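Local coordinates for protein phosphoglycerate dehydrogenase (Lactobacillus plantarum, PDB 3EVT) that probably catalyses the NAD-dependent oxidation of 3-phosphoglycerate to 3-phosphohydroxypyruvate, the first step of the phosphorylated route to serine, at residues Leu140-Thr145 / Asp174-Thr179; Ala36-Ile41 / Leu55-Asn60; Asn60-Val65 / Ala83-Ala88. All coordinates share one frame; numbering follows the deposited sequence.

Interaction 1 (Leu140-Thr145 / Asp174-Thr179); sequences LLIYGT and DHFHET
Thr145 sets its methyl group over one face of the Phe176 ring, a CH-pi contact that anchors a junction in which no hydrogen bond passes between 140-145 and 174-179. Thr145 CG2 stands 3.5 Å above the ring plane, shifted from the centre toward the rim, where it comes within 3.6 Å of Phe176 CZ. Thr145 CB follows the same rim and lies 3.6 Å from Phe176 CE2. The two branches of the threonine divide their work: with OG1 held between the backbone N and the carbonyl carbon (chi1 64°), CG2 is anti to the carbonyl carbon and meets the ring, while the hydroxyl is hydrogen-bonded to Asn167 ND2.

The remaining contacts are van der Waals. Ile142 crosses Phe176 at about a right angle, and its CD1 reaches Phe176 CE1 at 3.8 Å. Ile142 CB lies at the edge of the ring, in its plane, 4.0 Å from the same CE1. Looser than these, the methyls Thr145 CG2 and Thr179 CG2 are 4.5 Å apart.

Between the contributing residues Ile142 and Thr145, Gly144 adopts a phi of 112°, where a CB would be jammed against the carbonyl O of Tyr143. It is the first glycine of a sequence fitting the GxGxxG turn of Rossmann folds, consistent with the NAD-binding role of this domain.

Phe176 thus brings the loop ahead of strand 178-181 against the end of strand 139-143, although strand 162-167 separates these two strands in the parallel sheet. Ile142 also packs on Val163 of that middle strand and on Leu152 of helix 147-158, and from the same helix Gln150 NE2 bonds to Thr145 O.

Interaction 2 (Ala36-Ile41 / Leu55-Asn60); sequences ADYDQI and LARPTN
Asp39 and Arg57 form a salt bridge beside a type I beta turn, Arg57 to Asn60, that carries the chain out of helix 50-56. The tight part is the Asp39 carboxylate, gripped at both oxygens. The Arg57 chain bends at chi3 (45°), which places NE beside Asp39 OD1. This NE donates to Asp39 OD1 at 2.6 Å, meeting it on the syn side but tilted 28° out of the carboxylate plane. That short arm is bent; the second, Arg57 NH2 to Asp39 OD2 at 3.2 Å, is weak but nearly straight. Because carboxylate and guanidinium planes stand 71° apart, this is a twisted pairing and not a flat two-pronged one. Thr59 OG1 donates to Asp39 OD2 at 2.6 Å, also from the syn side, so the turn delivers a neutral donor beside the charged one; together they would probably stabilise the ionised carboxylate.

Tyr38 makes the looser side, by van der Waals contact alone. Its CB sits 3.9 Å above the guanidinium plane of Arg57, offset toward the rim, and the ring is turned almost perpendicular to that plane, with Tyr38 CD2 3.9 Å from Arg57 NH1. The solvent side is the turn, where Thr59 is exposed.

The turn itself is fastened at one carbonyl: Arg57 O accepts from Asn60 N at 3.1 Å and from Asn60 ND2 at 2.9 Å.

Interaction 3 (Asn60-Val65 / Ala83-Ala88); sequences NQLKFV and AGVVVA
Phe64 holds CG anti to its backbone N (chi1 163°), while Val86 sets CG1 anti to its carbonyl carbon (chi1 -60°), which leaves CG2 between the backbone N and the carbonyl carbon, next to Phe64 CB. Phe64 CB and Val86 CG2 meet at 3.9 Å. Farther along, the ring presents its edge: Val86 O lies in the ring plane, 3.5 Å from Phe64 CD1, and Phe64 CE1 reaches Ala88 CB at 4.2 Å. An alanine in place of Phe64 would remove the ring from Val86 O and Ala88 CB, and would probably open a gap toward Phe292 and Asn295 of helix 284-302, which also touch it.

Val85 and Val65 make the corresponding contact on another side, Val65 CG2 to Val85 CG1 at 4.1 Å. The second methyl, Val85 CG2, presses to 3.2 Å from Leu62 O.

A parallel ladder underlies these packings, pairing Phe64 with Val86 and Val65 with Val87. Val86 N donates to Lys63 O, Val65 N to Val86 O at 2.9 Å, and Ala88 N to Val65 O at 3.2 Å, the last two nearly along the C=O axis. The two strands belong to a beta-alpha-beta unit whose connecting helix, 77-82, is closed by a Schellman motif with Gly84, at positive phi, just beyond it. Before the ladder begins, one water donates to both Leu62 O and Ala83 O and joins the diverging chains.

Main-chain amides and carbonyls therefore do the polar work of the pairing, helped at its start by one water, and the side chains meet one another carbon to carbon. Such a division implies that the pairing of these two strands does not depend on polar side chains.

In the fold
The three contacts divide between two domains, as is usual in this dehydrogenase family. Interaction 1 belongs to the Rossmann sheet and contains the start of the probable NAD-binding glycine-rich turn; interactions 2 and 3 lie in the five-stranded domain that, as in relatives, probably contributes to substrate binding. These two are neighbours, with centres 12 Å apart: they share Asn60, Asp39 O probably accepts a hydrogen bond from Gln61 NE2 at 2.9 Å, and Leu55 CD2 packs on Leu62 CD2. The surface contact and the buried strand pair therefore adjoin through a few residues. Both lie well away from interaction 1, whose nearest atoms are about 15 Å from interaction 3 and about 27 Å from interaction 2.

Interaction 1 (Leu140-Thr145 / Asp174-Thr179)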
ATOM      1  N   LEU A 140       5.072  -9.491   8.595  1.00 44.84           N
ATOM      2  CA  LEU A 140       4.088  -8.852   9.437  1.00 43.80           C
ATOM      3  C   LEU A 140       3.344  -9.957  10.226  1.00 44.03           C
ATOM      4  O   LEU A 140       2.718 -10.827   9.650  1.00 43.70           O
ATOM      5  CB  LEU A 140       3.117  -8.091   8.539  1.00 42.71           C
ATOM      6  CG  LEU A 140       1.897  -7.455   9.201  1.00 41.01           C
ATOM      7  CD1 LEU A 140       2.383  -6.500  10.278  1.00 38.99           C
ATOM      8  CD2 LEU A 140       0.974  -6.724   8.198  1.00 34.91           C
ATOM      9  N   LEU A 141       3.399  -9.868  11.546  1.00 44.61           N
ATOM     10  CA  LEU A 141       2.612 -10.709  12.425  1.00 43.70           C
ATOM     11  C   LEU A 141       1.416  -9.927  13.014  1.00 43.62           C
ATOM     12  O   LEU A 141       1.587  -8.940  13.755  1.00 43.72           O
ATOM     13  CB  LEU A 141       3.542 -11.248  13.543  1.00 43.35           C
ATOM     14  CG  LEU A 141       2.815 -12.104  14.618  1.00 41.33           C
ATOM     15  CD1 LEU A 141       2.121 -13.353  14.005  1.00 38.08           C
ATOM     16  CD2 LEU A 141       3.828 -12.501  15.687  1.00 37.56           C
ATOM     17  N   ILE A 142       0.196 -10.351  12.699  1.00 43.66           N
ATOM     18  CA  ILE A 142      -1.022  -9.679  13.242  1.00 42.38           C
ATOM     19  C   ILE A 142      -1.815 -10.610  14.179  1.00 43.36           C
ATOM     20  O   ILE A 142      -2.159 -11.716  13.809  1.00 42.69           O
ATOM     21  CB  ILE A 142      -2.008  -9.232  12.106  1.00 41.59           C
ATOM     22  CG1 ILE A 142      -1.262  -8.514  10.955  1.00 40.70           C
ATOM     23  CG2 ILE A 142      -3.219  -8.390  12.669  1.00 38.22           C
ATOM     24  CD1 ILE A 142      -2.134  -8.387   9.618  1.00 36.88           C
ATOM     25  N   TYR A 143      -2.082 -10.122  15.386  1.00 44.33           N
ATOM     26  CA  TYR A 143      -2.939 -10.759  16.364  1.00 45.78           C
ATOM     27  C   TYR A 143      -4.357 -10.263  16.169  1.00 46.27           C
ATOM     28  O   TYR A 143      -4.652  -9.066  16.394  1.00 46.47           O
ATOM     29  CB  TYR A 143      -2.469 -10.395  17.801  1.00 46.48           C
ATOM     30  CG  TYR A 143      -1.186 -11.085  18.270  1.00 45.86           C
ATOM     31  CD1 TYR A 143      -1.236 -12.100  19.246  1.00 44.64           C
ATOM     32  CD2 TYR A 143       0.072 -10.700  17.774  1.00 44.76           C
ATOM     33  CE1 TYR A 143      -0.084 -12.711  19.703  1.00 39.53           C
ATOM     34  CE2 TYR A 143       1.235 -11.311  18.212  1.00 43.57           C
ATOM     35  CZ  TYR A 143       1.140 -12.330  19.189  1.00 45.41           C
ATOM     36  OH  TYR A 143       2.276 -12.980  19.635  1.00 43.77           O
ATOM     37  N   GLY A 144      -5.237 -11.175  15.756  1.00 46.41           N
ATOM     38  CA  GLY A 144      -6.589 -10.793  15.398  1.00 47.19           C
ATOM     39  C   GLY A 144      -6.791 -10.976  13.915  1.00 48.00           C
ATOM     40  O   GLY A 144      -6.274 -10.181  13.101  1.00 49.40           O
ATOM     41  N   THR A 145      -7.540 -11.998  13.534  1.00 47.19           N
ATOM     42  CA  THR A 145      -7.762 -12.274  12.116  1.00 47.76           C
ATOM     43  C   THR A 145      -9.243 -12.008  11.741  1.00 47.41           C
ATOM     44  O   THR A 145      -9.777 -12.578  10.769  1.00 47.32           O
ATOM     45  CB  THR A 145      -7.280 -13.706  11.716  1.00 48.95           C
ATOM     46  OG1 THR A 145      -8.052 -14.699  12.411  1.00 50.29           O
ATOM     47  CG2 THR A 145      -5.802 -13.902  12.064  1.00 46.75           C
ATOM     48  N   ASP A 174      -8.900 -15.146   5.496  1.00 52.29           N
ATOM     49  CA  ASP A 174      -8.697 -14.541   4.180  1.00 52.88           C
ATOM     50  C   ASP A 174      -7.495 -13.596   4.148  1.00 51.80           C
ATOM     51  O   ASP A 174      -7.355 -12.769   5.033  1.00 52.23           O
ATOM     52  CB  ASP A 174      -9.932 -13.734   3.804  1.00 53.13           C
ATOM     53  CG  ASP A 174     -11.040 -14.599   3.260  1.00 57.58           C
ATOM     54  OD1 ASP A 174     -10.793 -15.818   3.153  1.00 62.14           O
ATOM     55  OD2 ASP A 174     -12.144 -14.078   2.913  1.00 60.36           O
ATOM     56  N   HIS A 175      -6.659 -13.740   3.126  1.00 50.27           N
ATOM     57  CA  HIS A 175      -5.477 -12.912   2.870  1.00 49.24           C
ATOM     58  C   HIS A 175      -4.235 -13.148   3.700  1.00 49.46           C
ATOM     59  O   HIS A 175      -3.156 -12.674   3.341  1.00 49.14           O
ATOM     60  CB  HIS A 175      -5.821 -11.437   2.895  1.00 49.12           C
ATOM     61  CG  HIS A 175      -7.007 -11.093   2.053  1.00 47.28           C
ATOM     62  ND1 HIS A 175      -6.969 -11.131   0.678  1.00 45.71           N
ATOM     63  CD2 HIS A 175      -8.265 -10.724   2.391  1.00 46.43           C
ATOM     64  CE1 HIS A 175      -8.153 -10.790   0.202  1.00 47.84           C
ATOM     65  NE2 HIS A 175      -8.957 -10.541   1.221  1.00 46.68           N
ATOM     66  N   PHE A 176      -4.368 -13.843   4.824  1.00 48.46           N
ATOM     67  CA  PHE A 176      -3.200 -14.195   5.592  1.00 47.94           C
ATOM     68  C   PHE A 176      -2.472 -15.328   4.906  1.00 48.15           C
ATOM     69  O   PHE A 176      -3.092 -16.274   4.542  1.00 48.54           O
ATOM     70  CB  PHE A 176      -3.619 -14.658   6.979  1.00 47.32           C
ATOM     71  CG  PHE A 176      -4.016 -13.549   7.884  1.00 45.52           C
ATOM     72  CD1 PHE A 176      -3.084 -12.911   8.654  1.00 46.32           C
ATOM     73  CD2 PHE A 176      -5.329 -13.154   7.979  1.00 44.31           C
ATOM     74  CE1 PHE A 176      -3.457 -11.899   9.503  1.00 45.58           C
ATOM     75  CE2 PHE A 176      -5.704 -12.154   8.823  1.00 40.69           C
ATOM     76  CZ  PHE A 176      -4.805 -11.528   9.590  1.00 42.02           C
ATOM     77  N   HIS A 177      -1.160 -15.260   4.742  1.00 48.95           N
ATOM     78  CA  HIS A 177      -0.457 -16.414   4.191  1.00 49.94           C
ATOM     79  C   HIS A 177      -0.431 -17.622   5.141  1.00 51.00           C
ATOM     80  O   HIS A 177      -0.328 -18.756   4.682  1.00 50.21           O
ATOM     81  CB  HIS A 177       0.987 -16.085   3.896  1.00 48.94           C
ATOM     82  CG  HIS A 177       1.168 -14.887   3.036  1.00 51.34           C
ATOM     83  ND1 HIS A 177       1.184 -14.957   1.662  1.00 53.58           N
ATOM     84  CD2 HIS A 177       1.348 -13.584   3.351  1.00 49.98           C
ATOM     85  CE1 HIS A 177       1.365 -13.745   1.166  1.00 54.49           C
ATOM     86  NE2 HIS A 177       1.480 -12.899   2.172  1.00 53.44           N
ATOM     87  N   GLU A 178      -0.384 -17.374   6.450  1.00 51.25           N
ATOM     88  CA  GLU A 178      -0.418 -18.446   7.414  1.00 52.89           C
ATOM     89  C   GLU A 178      -1.110 -17.894   8.614  1.00 53.25           C
ATOM     90  O   GLU A 178      -0.994 -16.707   8.856  1.00 53.47           O
ATOM     91  CB  GLU A 178       0.987 -18.832   7.907  1.00 52.52           C
ATOM     92  CG  GLU A 178       2.072 -18.937   6.868  1.00 57.28           C
ATOM     93  CD  GLU A 178       3.458 -19.176   7.506  1.00 61.86           C
ATOM     94  OE1 GLU A 178       3.525 -19.869   8.548  1.00 61.90           O
ATOM     95  OE2 GLU A 178       4.475 -18.651   6.987  1.00 62.01           O
ATOM     96  N   THR A 179      -1.762 -18.761   9.396  1.00 53.72           N
ATOM     97  CA  THR A 179      -2.310 -18.364  10.693  1.00 54.77           C
ATOM     98  C   THR A 179      -1.807 -19.318  11.782  1.00 54.86           C
ATOM     99  O   THR A 179      -1.492 -20.460  11.491  1.00 55.40           O
ATOM    100  CB  THR A 179      -3.825 -18.413  10.687  1.00 54.02           C
ATOM    101  OG1 THR A 179      -4.217 -19.699  10.257  1.00 56.57           O
ATOM    102  CG2 THR A 179      -4.382 -17.435   9.695  1.00 53.66           C
TER

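Interaction 2 (Ala36-Ile41 / Leu55-Asn60)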
ATOM      1  N   ALA A  36     -40.734   6.658 -18.973  1.00 70.87           N
ATOM      2  CA  ALA A  36     -40.066   6.731 -20.261  1.00 70.14           C
ATOM      3  C   ALA A  36     -38.574   6.446 -20.057  1.00 69.69           C
ATOM      4  O   ALA A  36     -37.919   5.854 -20.919  1.00 69.25           O
ATOM      5  CB  ALA A  36     -40.260   8.085 -20.872  1.00 70.08           C
ATOM      6  N   ASP A  37     -38.055   6.859 -18.903  1.00 69.17           N
ATOM      7  CA  ASP A  37     -36.658   6.573 -18.534  1.00 68.77           C
ATOM      8  C   ASP A  37     -36.372   5.084 -18.299  1.00 68.17           C
ATOM      9  O   ASP A  37     -35.318   4.598 -18.657  1.00 68.49           O
ATOM     10  CB  ASP A  37     -36.252   7.397 -17.306  1.00 68.60           C
ATOM     11  CG  ASP A  37     -36.237   8.891 -17.594  1.00 68.94           C
ATOM     12  OD1 ASP A  37     -35.774   9.275 -18.693  1.00 69.84           O
ATOM     13  OD2 ASP A  37     -36.693   9.675 -16.738  1.00 69.31           O
ATOM     14  N   TYR A  38     -37.324   4.365 -17.717  1.00 67.15           N
ATOM     15  CA  TYR A  38     -37.072   3.032 -17.187  1.00 65.86           C
ATOM     16  C   TYR A  38     -36.077   2.165 -17.977  1.00 65.10           C
ATOM     17  O   TYR A  38     -35.142   1.604 -17.412  1.00 64.58           O
ATOM     18  CB  TYR A  38     -38.391   2.278 -17.002  1.00 66.62           C
ATOM     19  CG  TYR A  38     -39.291   2.802 -15.893  1.00 66.88           C
ATOM     20  CD1 TYR A  38     -38.985   3.969 -15.217  1.00 68.99           C
ATOM     21  CD2 TYR A  38     -40.459   2.141 -15.559  1.00 68.53           C
ATOM     22  CE1 TYR A  38     -39.809   4.446 -14.224  1.00 70.34           C
ATOM     23  CE2 TYR A  38     -41.298   2.610 -14.574  1.00 69.64           C
ATOM     24  CZ  TYR A  38     -40.971   3.760 -13.907  1.00 70.70           C
ATOM     25  OH  TYR A  38     -41.801   4.235 -12.906  1.00 72.13           O
ATOM     26  N   ASP A  39     -36.283   2.011 -19.275  1.00 63.54           N
ATOM     27  CA  ASP A  39     -35.450   1.057 -20.003  1.00 62.70           C
ATOM     28  C   ASP A  39     -34.095   1.689 -20.387  1.00 61.01           C
ATOM     29  O   ASP A  39     -33.249   1.057 -20.997  1.00 59.34           O
ATOM     30  CB  ASP A  39     -36.202   0.484 -21.220  1.00 63.43           C
ATOM     31  CG  ASP A  39     -37.360  -0.435 -20.813  1.00 66.04           C
ATOM     32  OD1 ASP A  39     -37.589  -0.588 -19.587  1.00 67.99           O
ATOM     33  OD2 ASP A  39     -38.032  -1.014 -21.711  1.00 68.14           O
ATOM     34  N   GLN A  40     -33.929   2.948 -19.994  1.00 59.49           N
ATOM     35  CA  GLN A  40     -32.702   3.711 -20.176  1.00 59.18           C
ATOM     36  C   GLN A  40     -31.657   3.493 -19.056  1.00 57.69           C
ATOM     37  O   GLN A  40     -30.441   3.599 -19.279  1.00 56.72           O
ATOM     38  CB  GLN A  40     -33.070   5.177 -20.133  1.00 59.80           C
ATOM     39  CG  GLN A  40     -34.046   5.574 -21.200  1.00 63.86           C
ATOM     40  CD  GLN A  40     -33.413   5.324 -22.511  1.00 66.67           C
ATOM     41  OE1 GLN A  40     -32.897   6.256 -23.164  1.00 66.16           O
ATOM     42  NE2 GLN A  40     -33.365   4.049 -22.887  1.00 62.52           N
ATOM     43  N   ILE A  41     -32.174   3.270 -17.845  1.00 55.31           N
ATOM     44  CA  ILE A  41     -31.390   3.061 -16.627  1.00 53.08           C
ATOM     45  C   ILE A  41     -30.453   1.827 -16.690  1.00 51.37           C
ATOM     46  O   ILE A  41     -30.891   0.695 -16.611  1.00 49.12           O
ATOM     47  CB  ILE A  41     -32.373   2.990 -15.406  1.00 53.26           C
ATOM     48  CG1 ILE A  41     -33.201   4.278 -15.375  1.00 52.04           C
ATOM     49  CG2 ILE A  41     -31.646   2.708 -14.092  1.00 51.83           C
ATOM     50  CD1 ILE A  41     -34.375   4.286 -14.394  1.00 50.50           C
ATOM     51  N   LEU A  55     -36.972  -4.213 -13.134  1.00 60.11           N
ATOM     52  CA  LEU A  55     -36.662  -5.624 -13.366  1.00 60.74           C
ATOM     53  C   LEU A  55     -37.855  -6.408 -13.902  1.00 60.98           C
ATOM     54  O   LEU A  55     -37.686  -7.417 -14.567  1.00 61.21           O
ATOM     55  CB  LEU A  55     -36.129  -6.310 -12.095  1.00 60.79           C
ATOM     56  CG  LEU A  55     -34.729  -5.931 -11.565  1.00 61.24           C
ATOM     57  CD1 LEU A  55     -34.389  -6.766 -10.336  1.00 61.78           C
ATOM     58  CD2 LEU A  55     -33.637  -6.093 -12.625  1.00 61.39           C
ATOM     59  N   ALA A  56     -39.062  -5.931 -13.615  1.00 61.70           N
ATOM     60  CA  ALA A  56     -40.298  -6.544 -14.156  1.00 62.57           C
ATOM     61  C   ALA A  56     -40.435  -6.477 -15.700  1.00 61.88           C
ATOM     62  O   ALA A  56     -41.008  -7.365 -16.327  1.00 62.17           O
ATOM     63  CB  ALA A  56     -41.557  -5.916 -13.464  1.00 62.50           C
ATOM     64  N   ARG A  57     -39.911  -5.407 -16.283  1.00 61.65           N
ATOM     65  CA  ARG A  57     -39.950  -5.169 -17.717  1.00 61.12           C
ATOM     66  C   ARG A  57     -38.936  -6.042 -18.467  1.00 61.22           C
ATOM     67  O   ARG A  57     -37.720  -5.874 -18.314  1.00 61.21           O
ATOM     68  CB  ARG A  57     -39.647  -3.700 -17.963  1.00 60.95           C
ATOM     69  CG  ARG A  57     -40.360  -2.794 -16.997  1.00 60.57           C
ATOM     70  CD  ARG A  57     -39.992  -1.339 -17.183  1.00 61.47           C
ATOM     71  NE  ARG A  57     -39.993  -0.947 -18.585  1.00 62.50           N
ATOM     72  CZ  ARG A  57     -40.927  -0.210 -19.184  1.00 64.09           C
ATOM     73  NH1 ARG A  57     -42.005   0.226 -18.532  1.00 64.17           N
ATOM     74  NH2 ARG A  57     -40.780   0.089 -20.466  1.00 65.16           N
ATOM     75  N   PRO A  58     -39.417  -6.964 -19.315  1.00 60.59           N
ATOM     76  CA  PRO A  58     -38.382  -7.820 -19.916  1.00 60.12           C
ATOM     77  C   PRO A  58     -37.513  -7.045 -20.947  1.00 59.12           C
ATOM     78  O   PRO A  58     -36.650  -7.628 -21.611  1.00 58.80           O
ATOM     79  CB  PRO A  58     -39.205  -8.975 -20.565  1.00 60.09           C
ATOM     80  CG  PRO A  58     -40.598  -8.378 -20.807  1.00 60.30           C
ATOM     81  CD  PRO A  58     -40.705  -7.049 -20.040  1.00 61.03           C
ATOM     82  N   THR A  59     -37.764  -5.744 -21.056  1.00 58.18           N
ATOM     83  CA  THR A  59     -37.042  -4.853 -21.928  1.00 57.68           C
ATOM     84  C   THR A  59     -36.100  -3.832 -21.192  1.00 56.99           C
ATOM     85  O   THR A  59     -35.659  -2.841 -21.788  1.00 56.57           O
ATOM     86  CB  THR A  59     -38.067  -4.052 -22.710  1.00 58.18           C
ATOM     87  OG1 THR A  59     -38.972  -3.458 -21.769  1.00 57.94           O
ATOM     88  CG2 THR A  59     -38.852  -4.987 -23.693  1.00 58.25           C
ATOM     89  N   ASN A  60     -35.807  -4.066 -19.913  1.00 56.56           N
ATOM     90  CA  ASN A  60     -34.958  -3.150 -19.160  1.00 55.98           C
ATOM     91  C   ASN A  60     -33.516  -3.383 -19.592  1.00 55.26           C
ATOM     92  O   ASN A  60     -33.213  -4.420 -20.173  1.00 55.44           O
ATOM     93  CB  ASN A  60     -35.134  -3.338 -17.648  1.00 55.49           C
ATOM     94  CG  ASN A  60     -34.452  -4.584 -17.117  1.00 55.84           C
ATOM     95  OD1 ASN A  60     -33.262  -4.579 -16.803  1.00 56.51           O
ATOM     96  ND2 ASN A  60     -35.220  -5.634 -16.934  1.00 55.55           N
TER

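Interaction 3 (Asn60-Val65 / Ala83-Ala88)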
ATOM      1  N   ASN A  60     -35.807  -4.066 -19.913  1.00 56.56           N
ATOM      2  CA  ASN A  60     -34.958  -3.150 -19.160  1.00 55.98           C
ATOM      3  C   ASN A  60     -33.516  -3.383 -19.592  1.00 55.26           C
ATOM      4  O   ASN A  60     -33.213  -4.420 -20.173  1.00 55.44           O
ATOM      5  CB  ASN A  60     -35.134  -3.338 -17.648  1.00 55.49           C
ATOM      6  CG  ASN A  60     -34.452  -4.584 -17.117  1.00 55.84           C
ATOM      7  OD1 ASN A  60     -33.262  -4.579 -16.803  1.00 56.51           O
ATOM      8  ND2 ASN A  60     -35.220  -5.634 -16.934  1.00 55.55           N
ATOM      9  N   GLN A  61     -32.624  -2.461 -19.272  1.00 54.91           N
ATOM     10  CA  GLN A  61     -31.210  -2.663 -19.570  1.00 54.45           C
ATOM     11  C   GLN A  61     -30.339  -2.520 -18.343  1.00 54.41           C
ATOM     12  O   GLN A  61     -29.223  -1.981 -18.424  1.00 54.83           O
ATOM     13  CB  GLN A  61     -30.774  -1.667 -20.612  1.00 53.88           C
ATOM     14  CG  GLN A  61     -31.570  -1.800 -21.882  1.00 56.41           C
ATOM     15  CD  GLN A  61     -31.006  -0.948 -22.973  1.00 57.03           C
ATOM     16  OE1 GLN A  61     -29.988  -1.317 -23.595  1.00 57.64           O
ATOM     17  NE2 GLN A  61     -31.630   0.213 -23.210  1.00 52.48           N
ATOM     18  N   LEU A  62     -30.831  -2.978 -17.199  1.00 53.50           N
ATOM     19  CA  LEU A  62     -30.091  -2.729 -15.962  1.00 52.40           C
ATOM     20  C   LEU A  62     -28.898  -3.651 -15.921  1.00 52.01           C
ATOM     21  O   LEU A  62     -29.013  -4.860 -16.193  1.00 51.94           O
ATOM     22  CB  LEU A  62     -30.961  -2.908 -14.717  1.00 52.20           C
ATOM     23  CG  LEU A  62     -30.326  -2.601 -13.365  1.00 50.60           C
ATOM     24  CD1 LEU A  62     -30.061  -1.104 -13.215  1.00 48.64           C
ATOM     25  CD2 LEU A  62     -31.208  -3.116 -12.182  1.00 48.48           C
ATOM     26  N   LYS A  63     -27.740  -3.083 -15.580  1.00 50.87           N
ATOM     27  CA  LYS A  63     -26.521  -3.848 -15.613  1.00 49.28           C
ATOM     28  C   LYS A  63     -25.745  -3.839 -14.277  1.00 47.92           C
ATOM     29  O   LYS A  63     -25.056  -4.782 -13.950  1.00 46.89           O
ATOM     30  CB  LYS A  63     -25.663  -3.326 -16.767  1.00 49.81           C
ATOM     31  CG  LYS A  63     -26.270  -3.518 -18.159  1.00 52.51           C
ATOM     32  CD  LYS A  63     -25.254  -3.163 -19.248  1.00 58.29           C
ATOM     33  CE  LYS A  63     -25.907  -2.448 -20.436  1.00 61.07           C
ATOM     34  NZ  LYS A  63     -27.234  -3.025 -20.767  1.00 63.51           N
ATOM     35  N   PHE A  64     -25.854  -2.769 -13.499  1.00 47.54           N
ATOM     36  CA  PHE A  64     -25.057  -2.642 -12.278  1.00 45.97           C
ATOM     37  C   PHE A  64     -25.869  -1.920 -11.204  1.00 45.14           C
ATOM     38  O   PHE A  64     -26.292  -0.809 -11.422  1.00 44.06           O
ATOM     39  CB  PHE A  64     -23.706  -1.925 -12.609  1.00 45.74           C
ATOM     40  CG  PHE A  64     -22.942  -1.341 -11.389  1.00 44.85           C
ATOM     41  CD1 PHE A  64     -22.797  -2.060 -10.197  1.00 42.44           C
ATOM     42  CD2 PHE A  64     -22.302  -0.100 -11.501  1.00 43.70           C
ATOM     43  CE1 PHE A  64     -22.070  -1.525  -9.097  1.00 41.69           C
ATOM     44  CE2 PHE A  64     -21.553   0.455 -10.444  1.00 41.30           C
ATOM     45  CZ  PHE A  64     -21.462  -0.246  -9.217  1.00 43.22           C
ATOM     46  N   VAL A  65     -26.097  -2.564 -10.044  1.00 45.34           N
ATOM     47  CA  VAL A  65     -26.658  -1.852  -8.856  1.00 44.17           C
ATOM     48  C   VAL A  65     -25.601  -1.661  -7.751  1.00 44.10           C
ATOM     49  O   VAL A  65     -24.974  -2.613  -7.307  1.00 43.08           O
ATOM     50  CB  VAL A  65     -27.884  -2.587  -8.268  1.00 44.24           C
ATOM     51  CG1 VAL A  65     -28.379  -1.887  -6.995  1.00 41.99           C
ATOM     52  CG2 VAL A  65     -29.006  -2.633  -9.284  1.00 43.44           C
ATOM     53  N   ALA A  83     -30.974 -11.661 -14.573  1.00 59.70           N
ATOM     54  CA  ALA A  83     -30.845 -10.647 -15.576  1.00 57.86           C
ATOM     55  C   ALA A  83     -29.370 -10.337 -15.773  1.00 56.96           C
ATOM     56  O   ALA A  83     -29.016  -9.488 -16.589  1.00 57.34           O
ATOM     57  CB  ALA A  83     -31.605  -9.417 -15.159  1.00 57.93           C
ATOM     58  N   GLY A  84     -28.493 -11.016 -15.036  1.00 55.08           N
ATOM     59  CA  GLY A  84     -27.041 -10.739 -15.169  1.00 54.08           C
ATOM     60  C   GLY A  84     -26.566  -9.396 -14.574  1.00 53.16           C
ATOM     61  O   GLY A  84     -25.513  -8.873 -14.948  1.00 53.36           O
ATOM     62  N   VAL A  85     -27.333  -8.835 -13.644  1.00 51.93           N
ATOM     63  CA  VAL A  85     -26.920  -7.596 -13.016  1.00 51.22           C
ATOM     64  C   VAL A  85     -25.791  -7.798 -12.006  1.00 50.73           C
ATOM     65  O   VAL A  85     -25.888  -8.676 -11.172  1.00 49.37           O
ATOM     66  CB  VAL A  85     -28.102  -6.900 -12.374  1.00 51.15           C
ATOM     67  CG1 VAL A  85     -27.594  -5.585 -11.706  1.00 49.67           C
ATOM     68  CG2 VAL A  85     -29.132  -6.613 -13.477  1.00 50.33           C
ATOM     69  N   VAL A  86     -24.712  -7.008 -12.115  1.00 50.58           N
ATOM     70  CA  VAL A  86     -23.669  -7.006 -11.062  1.00 49.56           C
ATOM     71  C   VAL A  86     -24.060  -6.068  -9.917  1.00 48.69           C
ATOM     72  O   VAL A  86     -24.669  -5.043 -10.147  1.00 47.93           O
ATOM     73  CB  VAL A  86     -22.177  -6.745 -11.580  1.00 50.03           C
ATOM     74  CG1 VAL A  86     -21.726  -7.848 -12.606  1.00 49.57           C
ATOM     75  CG2 VAL A  86     -21.962  -5.351 -12.110  1.00 47.84           C
ATOM     76  N   VAL A  87     -23.740  -6.470  -8.688  1.00 48.24           N
ATOM     77  CA  VAL A  87     -24.043  -5.684  -7.504  1.00 48.27           C
ATOM     78  C   VAL A  87     -22.792  -5.525  -6.629  1.00 47.84           C
ATOM     79  O   VAL A  87     -21.994  -6.452  -6.493  1.00 47.96           O
ATOM     80  CB  VAL A  87     -25.194  -6.330  -6.680  1.00 48.71           C
ATOM     81  CG1 VAL A  87     -25.606  -5.423  -5.526  1.00 47.15           C
ATOM     82  CG2 VAL A  87     -26.379  -6.615  -7.586  1.00 47.96           C
ATOM     83  N   ALA A  88     -22.614  -4.334  -6.057  1.00 47.96           N
ATOM     84  CA  ALA A  88     -21.559  -4.079  -5.066  1.00 46.42           C
ATOM     85  C   ALA A  88     -22.225  -3.402  -3.894  1.00 45.99           C
ATOM     86  O   ALA A  88     -23.304  -2.795  -4.066  1.00 45.69           O
ATOM     87  CB  ALA A  88     -20.458  -3.193  -5.615  1.00 46.22           C
TER
HETATM   88  O   HOH W   1     -27.627  -6.953 -17.481  1.00 49.02           O